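Local structure of De novo designed switch protein caging a hemagglutinin binder (sCageHA267_1S) (Synthetic construct, 7CBC) at residues 124-132 against 156-167. The protein probably serves as a switchable biosensor component, a designed helical cage that holds a hemagglutinin-binding domain in a closed state. Residues are numbered along the deposited sequence; the frame is centred on the assembly and turned at random.
Sequences EAAAKLQEL and AKRRSKEIIDEA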
ATOM      1  N   GLU A 124       9.694   4.611   1.693  1.00 29.95           N
ATOM      2  CA  GLU A 124      10.743   5.566   2.005  1.00 32.05           C
ATOM      3  C   GLU A 124      10.239   6.629   2.977  1.00 32.30           C
ATOM      4  O   GLU A 124      10.930   6.968   3.953  1.00 28.88           O
ATOM      5  CB  GLU A 124      11.295   6.157   0.701  1.00 33.76           C
ATOM      6  CG  GLU A 124      12.112   5.116  -0.101  1.00 40.57           C
ATOM      7  CD  GLU A 124      12.442   5.525  -1.551  1.00 47.25           C
ATOM      8  OE1 GLU A 124      13.244   4.810  -2.211  1.00 45.39           O
ATOM      9  OE2 GLU A 124      11.900   6.547  -2.036  1.00 48.13           O
ATOM     10  N   ALA A 125       9.006   7.101   2.783  1.00 31.81           N
ATOM     11  CA  ALA A 125       8.411   8.023   3.749  1.00 29.18           C
ATOM     12  C   ALA A 125       8.253   7.373   5.113  1.00 31.45           C
ATOM     13  O   ALA A 125       8.408   8.035   6.141  1.00 25.87           O
ATOM     14  CB  ALA A 125       7.056   8.530   3.254  1.00 32.01           C
ATOM     15  N   ALA A 126       7.940   6.079   5.157  1.00 30.48           N
ATOM     16  CA  ALA A 126       7.830   5.427   6.463  1.00 26.88           C
ATOM     17  C   ALA A 126       9.190   5.309   7.143  1.00 27.56           C
ATOM     18  O   ALA A 126       9.295   5.467   8.371  1.00 28.23           O
ATOM     19  CB  ALA A 126       7.176   4.049   6.312  1.00 28.46           C
ATOM     20  N   ALA A 127      10.248   5.038   6.374  1.00 26.90           N
ATOM     21  CA  ALA A 127      11.587   5.009   6.967  1.00 25.69           C
ATOM     22  C   ALA A 127      12.009   6.387   7.459  1.00 30.11           C
ATOM     23  O   ALA A 127      12.599   6.512   8.543  1.00 29.33           O
ATOM     24  CB  ALA A 127      12.608   4.475   5.964  1.00 28.78           C
ATOM     25  N   LYS A 128      11.726   7.435   6.681  1.00 23.01           N
ATOM     26  CA  LYS A 128      12.120   8.775   7.095  1.00 25.43           C
ATOM     27  C   LYS A 128      11.418   9.188   8.383  1.00 31.08           C
ATOM     28  O   LYS A 128      12.052   9.759   9.278  1.00 32.15           O
ATOM     29  CB  LYS A 128      11.844   9.789   5.989  1.00 25.17           C
ATOM     30  CG  LYS A 128      12.749   9.637   4.772  1.00 29.46           C
ATOM     31  CD  LYS A 128      12.430  10.697   3.739  1.00 34.32           C
ATOM     32  CE  LYS A 128      13.205  10.489   2.457  1.00 38.52           C
ATOM     33  NZ  LYS A 128      12.954  11.631   1.525  1.00 42.83           N
ATOM     34  N   LEU A 129      10.119   8.903   8.504  1.00 26.34           N
ATOM     35  CA  LEU A 129       9.430   9.210   9.750  1.00 24.42           C
ATOM     36  C   LEU A 129      10.021   8.428  10.911  1.00 31.65           C
ATOM     37  O   LEU A 129      10.154   8.963  12.016  1.00 26.22           O
ATOM     38  CB  LEU A 129       7.935   8.935   9.634  1.00 27.64           C
ATOM     39  CG  LEU A 129       7.172   9.795   8.630  1.00 29.49           C
ATOM     40  CD1 LEU A 129       5.736   9.303   8.494  1.00 29.45           C
ATOM     41  CD2 LEU A 129       7.202  11.252   9.054  1.00 31.15           C
ATOM     42  N   GLN A 130      10.394   7.166  10.688  1.00 30.94           N
ATOM     43  CA  GLN A 130      10.986   6.386  11.777  1.00 27.83           C
ATOM     44  C   GLN A 130      12.294   7.002  12.254  1.00 32.81           C
ATOM     45  O   GLN A 130      12.489   7.226  13.455  1.00 33.14           O
ATOM     46  CB  GLN A 130      11.218   4.945  11.342  1.00 32.69           C
ATOM     47  CG  GLN A 130      11.622   4.026  12.486  1.00 32.47           C
ATOM     48  CD  GLN A 130      10.442   3.657  13.372  1.00 35.21           C
ATOM     49  OE1 GLN A 130       9.344   4.197  13.225  1.00 33.20           O
ATOM     50  NE2 GLN A 130      10.661   2.719  14.289  1.00 36.39           N
ATOM     51  N   GLU A 131      13.211   7.268  11.327  1.00 32.06           N
ATOM     52  CA  GLU A 131      14.474   7.897  11.691  1.00 35.31           C
ATOM     53  C   GLU A 131      14.238   9.226  12.400  1.00 33.75           C
ATOM     54  O   GLU A 131      14.854   9.513  13.438  1.00 33.33           O
ATOM     55  CB  GLU A 131      15.316   8.069  10.430  1.00 37.91           C
ATOM     56  CG  GLU A 131      16.382   9.148  10.515  1.00 46.82           C
ATOM     57  CD  GLU A 131      16.981   9.443   9.153  1.00 49.04           C
ATOM     58  OE1 GLU A 131      16.274   9.223   8.143  1.00 50.51           O
ATOM     59  OE2 GLU A 131      18.146   9.896   9.087  1.00 57.19           O
ATOM     60  N   LEU A 132      13.324  10.035  11.867  1.00 28.01           N
ATOM     61  CA  LEU A 132      12.910  11.257  12.540  1.00 31.32           C
ATOM     62  C   LEU A 132      12.397  10.966  13.938  1.00 35.39           C
ATOM     63  O   LEU A 132      12.734  11.679  14.890  1.00 32.88           O
ATOM     64  CB  LEU A 132      11.830  11.964  11.725  1.00 30.44           C
ATOM     65  CG  LEU A 132      11.247  13.191  12.417  1.00 26.82           C
ATOM     66  CD1 LEU A 132      12.152  14.372  12.160  1.00 31.91           C
ATOM     67  CD2 LEU A 132       9.853  13.473  11.907  1.00 35.10           C
ATOM     68  N   ALA A 156      10.147  18.401  14.480  1.00 38.94           N
ATOM     69  CA  ALA A 156       9.596  17.091  14.135  1.00 38.17           C
ATOM     70  C   ALA A 156       8.236  17.219  13.458  1.00 37.45           C
ATOM     71  O   ALA A 156       7.935  16.488  12.506  1.00 30.96           O
ATOM     72  CB  ALA A 156       9.478  16.224  15.391  1.00 35.71           C
ATOM     73  N   LYS A 157       7.392  18.124  13.952  1.00 36.65           N
ATOM     74  CA  LYS A 157       6.113  18.378  13.306  1.00 36.47           C
ATOM     75  C   LYS A 157       6.310  18.840  11.865  1.00 38.59           C
ATOM     76  O   LYS A 157       5.691  18.302  10.939  1.00 31.90           O
ATOM     77  CB  LYS A 157       5.331  19.408  14.120  1.00 38.48           C
ATOM     78  CG  LYS A 157       4.101  19.976  13.426  1.00 41.45           C
ATOM     79  CD  LYS A 157       3.378  20.934  14.366  1.00 46.10           C
ATOM     80  CE  LYS A 157       2.068  21.423  13.776  1.00 48.05           C
ATOM     81  NZ  LYS A 157       1.301  22.231  14.769  1.00 42.69           N
ATOM     82  N   ARG A 158       7.196  19.819  11.653  1.00 34.02           N
ATOM     83  CA  ARG A 158       7.391  20.361  10.312  1.00 37.03           C
ATOM     84  C   ARG A 158       7.914  19.294   9.359  1.00 38.09           C
ATOM     85  O   ARG A 158       7.370  19.109   8.262  1.00 38.06           O
ATOM     86  CB  ARG A 158       8.338  21.564  10.346  1.00 39.10           C
ATOM     87  CG  ARG A 158       9.083  21.828   9.028  1.00 43.26           C
ATOM     88  CD  ARG A 158      10.051  23.022   9.113  1.00 50.25           C
ATOM     89  NE  ARG A 158      10.799  23.047  10.377  1.00 53.11           N
ATOM     90  CZ  ARG A 158      10.798  24.068  11.232  1.00 52.82           C
ATOM     91  NH1 ARG A 158      10.103  25.165  10.954  1.00 59.19           N
ATOM     92  NH2 ARG A 158      11.490  23.991  12.363  1.00 48.07           N
ATOM     93  N   ARG A 159       8.968  18.573   9.763  1.00 32.59           N
ATOM     94  CA  ARG A 159       9.570  17.568   8.890  1.00 36.77           C
ATOM     95  C   ARG A 159       8.608  16.424   8.608  1.00 37.42           C
ATOM     96  O   ARG A 159       8.554  15.929   7.480  1.00 35.32           O
ATOM     97  CB  ARG A 159      10.859  17.029   9.500  1.00 31.95           C
ATOM     98  CG  ARG A 159      12.116  17.593   8.862  1.00 41.69           C
ATOM     99  CD  ARG A 159      12.129  17.325   7.348  1.00 44.08           C
ATOM    100  NE  ARG A 159      12.820  16.086   6.982  1.00 44.25           N
ATOM    101  CZ  ARG A 159      12.800  15.548   5.762  1.00 43.30           C
ATOM    102  NH1 ARG A 159      12.121  16.131   4.780  1.00 42.07           N
ATOM    103  NH2 ARG A 159      13.454  14.418   5.521  1.00 38.96           N
ATOM    104  N   SER A 160       7.860  15.983   9.623  1.00 33.96           N
ATOM    105  CA  SER A 160       6.823  14.977   9.430  1.00 32.26           C
ATOM    106  C   SER A 160       5.890  15.345   8.283  1.00 38.98           C
ATOM    107  O   SER A 160       5.638  14.531   7.380  1.00 26.60           O
ATOM    108  CB  SER A 160       6.017  14.801  10.714  1.00 32.03           C
ATOM    109  OG  SER A 160       6.777  14.145  11.706  1.00 32.65           O
ATOM    110  N   LYS A 161       5.356  16.571   8.309  1.00 35.16           N
ATOM    111  CA  LYS A 161       4.380  16.955   7.297  1.00 36.31           C
ATOM    112  C   LYS A 161       5.026  17.164   5.934  1.00 38.98           C
ATOM    113  O   LYS A 161       4.401  16.864   4.913  1.00 38.48           O
ATOM    114  CB  LYS A 161       3.618  18.211   7.723  1.00 38.84           C
ATOM    115  CG  LYS A 161       2.322  18.362   6.930  1.00 44.73           C
ATOM    116  CD  LYS A 161       1.420  19.449   7.471  1.00 43.57           C
ATOM    117  CE  LYS A 161       0.149  19.534   6.645  1.00 45.48           C
ATOM    118  NZ  LYS A 161       0.425  19.543   5.167  1.00 43.50           N
ATOM    119  N   GLU A 162       6.260  17.673   5.888  1.00 36.85           N
ATOM    120  CA  GLU A 162       6.996  17.687   4.627  1.00 37.76           C
ATOM    121  C   GLU A 162       7.175  16.271   4.085  1.00 37.85           C
ATOM    122  O   GLU A 162       6.985  16.033   2.889  1.00 34.61           O
ATOM    123  CB  GLU A 162       8.360  18.364   4.799  1.00 41.60           C
ATOM    124  CG  GLU A 162       8.301  19.846   5.212  1.00 46.63           C
ATOM    125  CD  GLU A 162       9.683  20.459   5.498  1.00 50.92           C
ATOM    126  OE1 GLU A 162      10.717  19.796   5.232  1.00 49.45           O
ATOM    127  OE2 GLU A 162       9.731  21.617   5.977  1.00 51.84           O
ATOM    128  N   ILE A 163       7.532  15.316   4.950  1.00 35.63           N
ATOM    129  CA  ILE A 163       7.721  13.934   4.496  1.00 37.16           C
ATOM    130  C   ILE A 163       6.403  13.346   3.991  1.00 34.96           C
ATOM    131  O   ILE A 163       6.344  12.725   2.923  1.00 35.22           O
ATOM    132  CB  ILE A 163       8.319  13.077   5.627  1.00 34.66           C
ATOM    133  CG1 ILE A 163       9.771  13.467   5.908  1.00 33.91           C
ATOM    134  CG2 ILE A 163       8.211  11.589   5.286  1.00 30.13           C
ATOM    135  CD1 ILE A 163      10.287  12.972   7.273  1.00 33.16           C
ATOM    136  N   ILE A 164       5.327  13.517   4.762  1.00 29.60           N
ATOM    137  CA  ILE A 164       4.041  12.967   4.359  1.00 32.76           C
ATOM    138  C   ILE A 164       3.510  13.679   3.121  1.00 37.82           C
ATOM    139  O   ILE A 164       2.886  13.051   2.249  1.00 36.92           O
ATOM    140  CB  ILE A 164       3.048  13.029   5.529  1.00 33.66           C
ATOM    141  CG1 ILE A 164       3.384  11.941   6.547  1.00 29.62           C
ATOM    142  CG2 ILE A 164       1.613  12.837   5.035  1.00 33.67           C
ATOM    143  CD1 ILE A 164       2.559  12.036   7.771  1.00 35.79           C
ATOM    144  N   ASP A 165       3.752  14.989   3.010  1.00 35.89           N
ATOM    145  CA  ASP A 165       3.279  15.727   1.842  1.00 39.30           C
ATOM    146  C   ASP A 165       3.962  15.265   0.565  1.00 40.33           C
ATOM    147  O   ASP A 165       3.332  15.268  -0.499  1.00 43.01           O
ATOM    148  CB  ASP A 165       3.474  17.242   2.010  1.00 38.69           C
ATOM    149  CG  ASP A 165       2.443  17.883   2.949  1.00 44.05           C
ATOM    150  OD1 ASP A 165       1.508  17.177   3.385  1.00 48.26           O
ATOM    151  OD2 ASP A 165       2.544  19.110   3.215  1.00 47.44           O
ATOM    152  N   GLU A 166       5.241  14.868   0.628  1.00 37.36           N
ATOM    153  CA  GLU A 166       5.870  14.385  -0.602  1.00 38.53           C
ATOM    154  C   GLU A 166       5.431  12.960  -0.944  1.00 40.88           C
ATOM    155  O   GLU A 166       5.414  12.581  -2.126  1.00 38.15           O
ATOM    156  CB  GLU A 166       7.397  14.497  -0.510  1.00 42.65           C
ATOM    157  CG  GLU A 166       8.108  13.396   0.237  1.00 42.40           C
ATOM    158  CD  GLU A 166       9.631  13.566   0.216  1.00 50.15           C
ATOM    159  OE1 GLU A 166      10.211  13.612  -0.893  1.00 53.11           O
ATOM    160  OE2 GLU A 166      10.251  13.668   1.308  1.00 50.61           O
ATOM    161  N   ALA A 167       5.047  12.174   0.063  1.00 35.09           N
ATOM    162  CA  ALA A 167       4.427  10.880  -0.196  1.00 37.64           C
ATOM    163  C   ALA A 167       3.062  11.048  -0.850  1.00 40.20           C
ATOM    164  O   ALA A 167       2.693  10.277  -1.741  1.00 34.58           O
ATOM    165  CB  ALA A 167       4.307  10.085   1.105  1.00 33.88           C
TER
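Ile163 CG2 packs against Ala125 CB at 3.8 Å and Leu129 CD2 at 3.9 Å, at the apolar centre of this antiparallel helix pair. The two branches of Ile163 do different work: CG2, anti to the backbone N, reaches the helix opposite, while CD1, at the end of the other branch, lies against Lys128 CB. Leu129 and Ile163 lie alongside each other, pointing opposite ways, whereas Leu129 CD1 meets Ile164 CG1 with the two side chains crossing at about a right angle. At the Ala125 end two methyls meet, Ala125 CB and Ala167 CB at 3.8 Å. At the other end Leu132, its CG anti to the backbone N (chi1 175°), places CD2 against Ser160 OG and Ala156 O, while CD1 rests on Arg159 CB.

Ser160 OG donates to Ala156 O at 2.7 Å, tilted 33° from the carbonyl plane and on the face opposite Ser160 N, so one oxygen takes two donors; Gln229 of helix 195-239 also bonds the buried hydroxyl. Along the outer margin, the extended chain of Lys128 meets Glu166 nearly perpendicularly in a salt bridge whose N-H...O bond, NZ to Glu166 OE2 at 3.4 Å, is weak. The bent chain of Arg159 folds its guanidinium back over Ile163 CG1, which lies 3.6 Å from the plane.

Helix 195-239 packs against the pair, Leu225 touching Leu129, Ala226 touching Ile164 and Leu233 touching Ala156 and Ser160. With the axes of the two segments 9.5 Å apart and at 175°, helices 99-142 and 146-190 form a nearly antiparallel helical hairpin, apolar inside and charged along its margin, a building unit of the designed six-helix bundle.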